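PDB 5C2V: hydrazine synthase subunit alpha from Candidatus Kuenenia stuttgartiensis, which catalyses the condensation of hydroxylamine, formed in the gamma subunit, with ammonia to yield hydrazine in the hydrazine synthase complex. Local coordinates for residues L233-Q245 against E254-G266. Residues are numbered along the deposited sequence; the frame is centred on the assembly and turned at random.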
loop_
_atom_site.group_PDB
_atom_site.type_symbol
_atom_site.label_atom_id
_atom_site.label_comp_id
_atom_site.label_asym_id
_atom_site.label_seq_id
_atom_site.Cartn_x
_atom_site.Cartn_y
_atom_site.Cartn_z
ATOM N N LEU D 233 -8.707 -28.493 11.570
ATOM C CA LEU D 233 -8.486 -28.716 12.995
ATOM C C LEU D 233 -7.180 -28.111 13.504
ATOM O O LEU D 233 -6.130 -28.251 12.876
ATOM C CB LEU D 233 -8.507 -30.216 13.299
ATOM C CG LEU D 233 -9.770 -30.971 12.878
ATOM C CD1 LEU D 233 -9.626 -32.461 13.151
ATOM C CD2 LEU D 233 -10.992 -30.405 13.583
ATOM N N THR D 234 -7.259 -27.438 14.648
ATOM C CA THR D 234 -6.075 -26.940 15.336
ATOM C C THR D 234 -5.556 -28.017 16.286
ATOM O O THR D 234 -6.330 -28.849 16.760
ATOM C CB THR D 234 -6.369 -25.649 16.127
ATOM O OG1 THR D 234 -7.196 -25.954 17.257
ATOM C CG2 THR D 234 -7.070 -24.626 15.245
ATOM N N PRO D 235 -4.242 -28.012 16.562
ATOM C CA PRO D 235 -3.655 -29.007 17.468
ATOM C C PRO D 235 -4.217 -28.937 18.890
ATOM O O PRO D 235 -4.156 -29.929 19.617
ATOM C CB PRO D 235 -2.164 -28.656 17.454
ATOM C CG PRO D 235 -1.955 -27.950 16.155
ATOM C CD PRO D 235 -3.212 -27.166 15.935
ATOM N N ASP D 236 -4.752 -27.782 19.279
ATOM C CA ASP D 236 -5.354 -27.621 20.601
ATOM C C ASP D 236 -6.872 -27.834 20.595
ATOM O O ASP D 236 -7.533 -27.621 21.610
ATOM C CB ASP D 236 -5.017 -26.246 21.188
ATOM C CG ASP D 236 -5.075 -25.137 20.160
ATOM O OD1 ASP D 236 -6.095 -25.027 19.449
ATOM O OD2 ASP D 236 -4.094 -24.370 20.071
ATOM N N GLY D 237 -7.418 -28.255 19.457
ATOM C CA GLY D 237 -8.828 -28.602 19.379
ATOM C C GLY D 237 -9.824 -27.518 19.001
ATOM O O GLY D 237 -10.976 -27.554 19.436
ATOM N N ASN D 238 -9.388 -26.547 18.204
ATOM C CA ASN D 238 -10.306 -25.549 17.659
ATOM C C ASN D 238 -10.425 -25.660 16.139
ATOM O O ASN D 238 -9.777 -26.503 15.517
ATOM C CB ASN D 238 -9.859 -24.142 18.054
ATOM C CG ASN D 238 -9.718 -23.979 19.553
ATOM O OD1 ASN D 238 -10.668 -23.603 20.241
ATOM N ND2 ASN D 238 -8.528 -24.263 20.070
ATOM N N ILE D 239 -11.255 -24.806 15.547
ATOM C CA ILE D 239 -11.505 -24.847 14.109
ATOM C C ILE D 239 -10.715 -23.778 13.356
ATOM O O ILE D 239 -10.914 -22.581 13.567
ATOM C CB ILE D 239 -13.004 -24.666 13.793
ATOM C CG1 ILE D 239 -13.846 -25.653 14.605
ATOM C CG2 ILE D 239 -13.260 -24.836 12.301
ATOM C CD1 ILE D 239 -13.535 -27.107 14.319
ATOM N N LEU D 240 -9.822 -24.226 12.480
ATOM C CA LEU D 240 -9.007 -23.337 11.658
ATOM C C LEU D 240 -9.649 -23.129 10.291
ATOM O O LEU D 240 -9.999 -24.097 9.616
ATOM C CB LEU D 240 -7.598 -23.909 11.494
ATOM C CG LEU D 240 -6.619 -23.148 10.596
ATOM C CD1 LEU D 240 -5.996 -21.977 11.340
ATOM C CD2 LEU D 240 -5.546 -24.082 10.057
ATOM N N PHE D 241 -9.801 -21.874 9.877
ATOM C CA PHE D 241 -10.446 -21.593 8.598
ATOM C C PHE D 241 -10.071 -20.240 8.000
ATOM O O PHE D 241 -9.308 -19.468 8.587
ATOM C CB PHE D 241 -11.970 -21.680 8.749
ATOM C CG PHE D 241 -12.549 -20.671 9.703
ATOM C CD1 PHE D 241 -12.514 -20.889 11.071
ATOM C CD2 PHE D 241 -13.145 -19.513 9.231
ATOM C CE1 PHE D 241 -13.050 -19.966 11.949
ATOM C CE2 PHE D 241 -13.685 -18.587 10.105
ATOM C CZ PHE D 241 -13.637 -18.815 11.466
ATOM N N SER D 242 -10.623 -19.968 6.821
ATOM C CA SER D 242 -10.385 -18.716 6.115
ATOM C C SER D 242 -11.594 -17.799 6.232
ATOM O O SER D 242 -12.737 -18.244 6.126
ATOM C CB SER D 242 -10.066 -18.978 4.641
ATOM O OG SER D 242 -8.934 -19.818 4.500
ATOM N N SER D 243 -11.334 -16.516 6.451
ATOM C CA SER D 243 -12.397 -15.537 6.620
ATOM C C SER D 243 -12.186 -14.340 5.706
ATOM O O SER D 243 -11.089 -13.788 5.631
ATOM C CB SER D 243 -12.471 -15.076 8.077
ATOM O OG SER D 243 -13.566 -14.200 8.281
ATOM N N VAL D 244 -13.241 -13.937 5.009
ATOM C CA VAL D 244 -13.156 -12.770 4.151
ATOM C C VAL D 244 -13.600 -11.541 4.926
ATOM O O VAL D 244 -14.780 -11.401 5.250
ATOM C CB VAL D 244 -14.029 -12.925 2.889
ATOM C CG1 VAL D 244 -13.994 -11.653 2.055
ATOM C CG2 VAL D 244 -13.574 -14.122 2.070
ATOM N N GLN D 245 -12.664 -10.647 5.227
ATOM C CA GLN D 245 -13.048 -9.405 5.872
ATOM C C GLN D 245 -13.064 -8.311 4.814
ATOM O O GLN D 245 -12.022 -7.764 4.432
ATOM C CB GLN D 245 -12.079 -9.068 7.007
ATOM C CG GLN D 245 -11.903 -10.194 8.021
ATOM C CD GLN D 245 -13.117 -10.378 8.911
ATOM O OE1 GLN D 245 -13.729 -9.407 9.354
ATOM N NE2 GLN D 245 -13.477 -11.630 9.170
ATOM N N GLU D 254 -10.498 -2.981 -0.740
ATOM C CA GLU D 254 -10.564 -4.341 -1.272
ATOM C C GLU D 254 -10.652 -5.452 -0.219
ATOM O O GLU D 254 -10.825 -6.620 -0.570
ATOM C CB GLU D 254 -9.355 -4.591 -2.174
ATOM C CG GLU D 254 -9.356 -3.736 -3.430
ATOM C CD GLU D 254 -8.058 -3.828 -4.204
ATOM O OE1 GLU D 254 -6.993 -3.977 -3.568
ATOM O OE2 GLU D 254 -8.102 -3.752 -5.449
ATOM N N GLY D 255 -10.545 -5.100 1.059
ATOM C CA GLY D 255 -10.597 -6.091 2.125
ATOM C C GLY D 255 -9.452 -7.093 2.080
ATOM O O GLY D 255 -8.532 -6.953 1.276
ATOM N N ARG D 256 -9.509 -8.110 2.939
ATOM C CA ARG D 256 -8.480 -9.157 2.954
ATOM C C ARG D 256 -9.045 -10.522 3.342
ATOM O O ARG D 256 -10.053 -10.606 4.035
ATOM C CB ARG D 256 -7.342 -8.789 3.913
ATOM C CG ARG D 256 -6.289 -7.858 3.329
ATOM C CD ARG D 256 -5.126 -7.656 4.291
ATOM N NE ARG D 256 -5.379 -6.590 5.255
ATOM C CZ ARG D 256 -4.958 -5.337 5.112
ATOM N NH1 ARG D 256 -4.254 -4.990 4.041
ATOM N NH2 ARG D 256 -5.236 -4.431 6.040
ATOM N N VAL D 257 -8.387 -11.589 2.897
ATOM C CA VAL D 257 -8.767 -12.941 3.300
ATOM C C VAL D 257 -7.761 -13.483 4.312
ATOM O O VAL D 257 -6.610 -13.754 3.973
ATOM C CB VAL D 257 -8.855 -13.899 2.097
ATOM C CG1 VAL D 257 -9.173 -15.312 2.566
ATOM C CG2 VAL D 257 -9.907 -13.415 1.113
ATOM N N MET D 258 -8.209 -13.642 5.553
ATOM C CA MET D 258 -7.321 -13.992 6.655
ATOM C C MET D 258 -7.476 -15.436 7.114
ATOM O O MET D 258 -8.551 -16.023 7.010
ATOM C CB MET D 258 -7.563 -13.064 7.847
ATOM C CG MET D 258 -8.899 -13.283 8.543
ATOM S SD MET D 258 -8.964 -12.565 10.196
ATOM C CE MET D 258 -10.698 -12.766 10.592
ATOM N N ILE D 259 -6.385 -16.008 7.607
ATOM C CA ILE D 259 -6.444 -17.287 8.295
ATOM C C ILE D 259 -6.723 -17.037 9.771
ATOM O O ILE D 259 -6.024 -16.251 10.417
ATOM C CB ILE D 259 -5.140 -18.082 8.137
ATOM C CG1 ILE D 259 -4.840 -18.313 6.657
ATOM C CG2 ILE D 259 -5.230 -19.409 8.873
ATOM C CD1 ILE D 259 -3.570 -19.081 6.418
ATOM N N CYS D 260 -7.753 -17.694 10.299
ATOM C CA CYS D 260 -8.137 -17.502 11.692
ATOM C C CYS D 260 -8.661 -18.788 12.327
ATOM O O CYS D 260 -8.765 -19.825 11.666
ATOM C CB CYS D 260 -9.193 -16.400 11.799
ATOM S SG CYS D 260 -10.711 -16.730 10.876
ATOM N N VAL D 261 -8.992 -18.715 13.614
ATOM C CA VAL D 261 -9.550 -19.857 14.329
ATOM C C VAL D 261 -10.788 -19.461 15.126
ATOM O O VAL D 261 -10.982 -18.291 15.455
ATOM C CB VAL D 261 -8.530 -20.498 15.297
ATOM C CG1 VAL D 261 -7.299 -20.976 14.548
ATOM C CG2 VAL D 261 -8.142 -19.522 16.390
ATOM N N ASP D 262 -11.629 -20.448 15.423
ATOM C CA ASP D 262 -12.805 -20.232 16.258
ATOM C C ASP D 262 -13.188 -21.529 16.959
ATOM O O ASP D 262 -12.895 -22.616 16.463
ATOM C CB ASP D 262 -13.977 -19.713 15.418
ATOM C CG ASP D 262 -15.097 -19.135 16.267
ATOM O OD1 ASP D 262 -15.079 -19.322 17.502
ATOM O OD2 ASP D 262 -16.005 -18.495 15.695
ATOM N N ASN D 263 -13.841 -21.415 18.110
ATOM C CA ASN D 263 -14.361 -22.590 18.795
ATOM C C ASN D 263 -15.466 -23.224 17.962
ATOM O O ASN D 263 -16.123 -22.542 17.176
ATOM C CB ASN D 263 -14.873 -22.228 20.190
ATOM C CG ASN D 263 -13.752 -21.883 21.151
ATOM O OD1 ASN D 263 -13.802 -20.865 21.843
ATOM N ND2 ASN D 263 -12.731 -22.732 21.200
ATOM N N TRP D 264 -15.671 -24.527 18.131
ATOM C CA TRP D 264 -16.594 -25.263 17.272
ATOM C C TRP D 264 -18.047 -24.823 17.457
ATOM O O TRP D 264 -18.907 -25.153 16.639
ATOM C CB TRP D 264 -16.457 -26.770 17.514
ATOM C CG TRP D 264 -16.872 -27.228 18.877
ATOM C CD1 TRP D 264 -16.196 -27.039 20.047
ATOM C CD2 TRP D 264 -18.044 -27.982 19.207
ATOM N NE1 TRP D 264 -16.883 -27.615 21.087
ATOM C CE2 TRP D 264 -18.020 -28.201 20.598
ATOM C CE3 TRP D 264 -19.114 -28.486 18.462
ATOM C CZ2 TRP D 264 -19.026 -28.904 21.260
ATOM C CZ3 TRP D 264 -20.112 -29.182 19.121
ATOM C CH2 TRP D 264 -20.061 -29.384 20.506
ATOM N N ASP D 265 -18.322 -24.090 18.532
ATOM C CA ASP D 265 -19.630 -23.466 18.709
ATOM C C ASP D 265 -19.616 -22.001 18.269
ATOM O O ASP D 265 -20.650 -21.333 18.282
ATOM C CB ASP D 265 -20.087 -23.573 20.166
ATOM C CG ASP D 265 -19.109 -22.937 21.131
ATOM O OD1 ASP D 265 -17.898 -22.928 20.830
ATOM O OD2 ASP D 265 -19.550 -22.446 22.191
ATOM N N GLY D 266 -18.445 -21.509 17.875
ATOM C CA GLY D 266 -18.300 -20.130 17.444
ATOM C C GLY D 266 -18.321 -19.138 18.593
ATOM O O GLY D 266 -18.822 -18.020 18.455
HETATM O O HOH W 1 -12.760 -25.312 19.825
#
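Phe241 and Cys260 face each other as a hydrogen-bonded antiparallel pair midway along strands 239-245 and 256-262, the two inner strands of a four-stranded sheet that fits one blade of the six-bladed propeller. Both backbone bonds of this pair are nearly linear (174° and 177° at H), among eight that run from Ile239–Asp262 to Gln245–Arg256. Cys260 SG lies over one face of the Phe241 ring, 3.9 Å from its centroid, a sulfur-aromatic contact. With chi1 at 63°, Phe241 CG sits between its backbone N and carbonyl carbon, which leans the ring toward the neighbouring strand until CE1 comes 3.6 Å from Asp262 CB, edge-on. Ser243 CB continues the row, 3.7 Å from Cys260 SG, and Met258 CE ends it, 3.3 Å from Gln245 NE2; a bound heme c lies close to Met258. On the opposite face of the sheet, Leu240 CD1 lies between Ile259 CG2 and Val261 CG1, at 3.6 Å from each, and strand 285-291 covers this leucine.

Contact is looser at the Arg256 end, where the partly exposed side chain leads away from strand 239-245 and its NH2 has a long, weak ion pair with Asp277. At the other end a water bridges Gly237 O and Asn263 ND2 (2.9 Å to each). The chemistry is therefore divided: backbone bonds fix the register, sulfur and aromatic groups pack on the Phe241 face, aliphatic ones on the Leu240 face, and Asp262 OD2 and Gln245 OE1 bond to Tyr547 and Thr544, joining the blade to the middle domain, which binds the pentacoordinated heme.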